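Starch synthase I (Hordeum vulgare, PDB 4HLN) is a plant starch synthase of the GT-B glycosyltransferase fold, with two Rossmann-like domains each built around a beta sheet flanked by helices. Local coordinates at residues 126-131 against 264-269. Sequence-based numbering, arbitrary orientation.
Sequences SIVFVT and CMFVVN
V267 lies against the ring of F129, its partner on the adjacent parallel strand, where 126-130 runs beside 264-269. Its CB sits over one face of the ring, 4.1 Å from the centroid, in a CH-pi contact. Of its two methyls, CG1 stands anti to the backbone N (chi1 180°) and meets the ring at F129 CE1, 3.7 Å away. CG2, directed back along the strand, is above the same ring near its rim and also touches I127 CG2 at 4.0 Å. On the opposite side of the sheet, V128 packs alongside F266: V128 CB is 4.0 Å from F266 CD1, while its CG2 turns to CB and SG of C264.

Between these two layers runs a regular parallel ladder. V128 donates to M265 O and accepts from V267 N; V130 N, in turn, bonds to V267 O at 2.9 Å. At the C-terminal end, V130 O is gripped twice by N269, by the backbone N at 3.0 Å and by side-chain ND2 at 3.2 Å. ND2 approaches from above the carbonyl plane, although the oxygen lies close to the amide's own plane.

The pair forms the middle of the mixed sheet in this Rossmann-like domain, with strand 160-166 beyond 126-130 and strand 294-299 beyond 264-269. The C-terminal helix 611-627 covers the V267 face, bringing F622 against V267 and M265.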
loop_
_atom_site.group_PDB
_atom_site.type_symbol
_atom_site.label_atom_id
_atom_site.label_comp_id
_atom_site.label_asym_id
_atom_site.label_seq_id
_atom_site.Cartn_x
_atom_site.Cartn_y
_atom_site.Cartn_z
ATOM N N SER A 126 11.604 -9.359 16.989
ATOM C CA SER A 126 10.302 -9.190 17.601
ATOM C C SER A 126 9.677 -7.952 16.985
ATOM O O SER A 126 10.223 -6.855 17.077
ATOM C CB SER A 126 10.415 -9.059 19.116
ATOM O OG SER A 126 10.786 -10.307 19.689
ATOM N N ILE A 127 8.538 -8.143 16.339
ATOM C CA ILE A 127 7.933 -7.092 15.539
ATOM C C ILE A 127 6.516 -6.834 15.985
ATOM O O ILE A 127 5.711 -7.761 16.076
ATOM C CB ILE A 127 7.935 -7.467 14.064
ATOM C CG1 ILE A 127 9.352 -7.820 13.630
ATOM C CG2 ILE A 127 7.444 -6.318 13.236
ATOM C CD1 ILE A 127 9.422 -8.385 12.248
ATOM N N VAL A 128 6.216 -5.570 16.268
ATOM C CA VAL A 128 4.901 -5.207 16.763
ATOM C C VAL A 128 4.215 -4.274 15.776
ATOM O O VAL A 128 4.570 -3.100 15.667
ATOM C CB VAL A 128 4.980 -4.529 18.151
ATOM C CG1 VAL A 128 3.595 -4.258 18.685
ATOM C CG2 VAL A 128 5.783 -5.387 19.153
ATOM N N PHE A 129 3.247 -4.805 15.039
ATOM C CA PHE A 129 2.416 -3.970 14.170
ATOM C C PHE A 129 1.364 -3.257 14.981
ATOM O O PHE A 129 0.696 -3.872 15.798
ATOM C CB PHE A 129 1.737 -4.806 13.087
ATOM C CG PHE A 129 2.672 -5.271 12.023
ATOM C CD1 PHE A 129 2.801 -4.564 10.838
ATOM C CD2 PHE A 129 3.465 -6.396 12.227
ATOM C CE1 PHE A 129 3.689 -4.991 9.863
ATOM C CE2 PHE A 129 4.353 -6.831 11.259
ATOM C CZ PHE A 129 4.464 -6.128 10.070
ATOM N N VAL A 130 1.217 -1.955 14.758
ATOM C CA VAL A 130 0.117 -1.208 15.363
ATOM C C VAL A 130 -0.760 -0.599 14.264
ATOM O O VAL A 130 -0.263 0.026 13.318
ATOM C CB VAL A 130 0.628 -0.141 16.349
ATOM C CG1 VAL A 130 -0.539 0.477 17.143
ATOM C CG2 VAL A 130 1.666 -0.757 17.296
ATOM N N THR A 131 -2.067 -0.788 14.378
ATOM C CA THR A 131 -2.953 -0.432 13.278
ATOM C C THR A 131 -4.378 -0.177 13.736
ATOM O O THR A 131 -4.816 -0.696 14.758
ATOM C CB THR A 131 -2.953 -1.535 12.192
ATOM O OG1 THR A 131 -3.785 -1.145 11.089
ATOM C CG2 THR A 131 -3.446 -2.844 12.764
ATOM N N CYS A 264 12.034 -4.270 20.351
ATOM C CA CYS A 264 11.037 -4.474 19.319
ATOM C C CYS A 264 11.149 -3.516 18.159
ATOM O O CYS A 264 11.621 -2.384 18.296
ATOM C CB CYS A 264 9.649 -4.388 19.928
ATOM S SG CYS A 264 9.409 -5.739 21.072
ATOM N N MET A 265 10.735 -3.994 17.000
ATOM C CA MET A 265 10.469 -3.091 15.906
ATOM C C MET A 265 8.963 -2.833 15.908
ATOM O O MET A 265 8.161 -3.752 15.703
ATOM C CB MET A 265 10.961 -3.654 14.564
ATOM C CG MET A 265 10.626 -2.732 13.354
ATOM S SD MET A 265 11.232 -1.010 13.422
ATOM C CE MET A 265 12.994 -1.284 13.247
ATOM N N PHE A 266 8.585 -1.592 16.210
ATOM C CA PHE A 266 7.195 -1.185 16.083
ATOM C C PHE A 266 6.954 -0.710 14.666
ATOM O O PHE A 266 7.628 0.198 14.201
ATOM C CB PHE A 266 6.875 -0.049 17.031
ATOM C CG PHE A 266 6.878 -0.441 18.463
ATOM C CD1 PHE A 266 5.694 -0.722 19.113
ATOM C CD2 PHE A 266 8.064 -0.517 19.171
ATOM C CE1 PHE A 266 5.691 -1.081 20.455
ATOM C CE2 PHE A 266 8.070 -0.867 20.502
ATOM C CZ PHE A 266 6.881 -1.150 21.148
ATOM N N VAL A 267 6.008 -1.343 13.983
ATOM C CA VAL A 267 5.562 -0.888 12.671
ATOM C C VAL A 267 4.202 -0.217 12.818
ATOM O O VAL A 267 3.174 -0.883 12.948
ATOM C CB VAL A 267 5.421 -2.044 11.692
ATOM C CG1 VAL A 267 4.958 -1.529 10.353
ATOM C CG2 VAL A 267 6.728 -2.747 11.549
ATOM N N VAL A 268 4.198 1.107 12.815
ATOM C CA VAL A 268 2.960 1.836 13.023
ATOM C C VAL A 268 2.312 2.336 11.723
ATOM O O VAL A 268 2.941 2.969 10.889
ATOM C CB VAL A 268 3.177 2.932 14.043
ATOM C CG1 VAL A 268 3.980 2.340 15.194
ATOM C CG2 VAL A 268 3.928 4.082 13.425
ATOM N N ASN A 269 1.041 2.006 11.555
ATOM C CA ASN A 269 0.361 2.251 10.295
ATOM C C ASN A 269 -0.505 3.474 10.357
ATOM O O ASN A 269 -1.474 3.521 11.129
ATOM C CB ASN A 269 -0.472 1.041 9.895
ATOM C CG ASN A 269 0.393 -0.126 9.495
ATOM O OD1 ASN A 269 0.574 -0.402 8.313
ATOM N ND2 ASN A 269 0.967 -0.801 10.483
#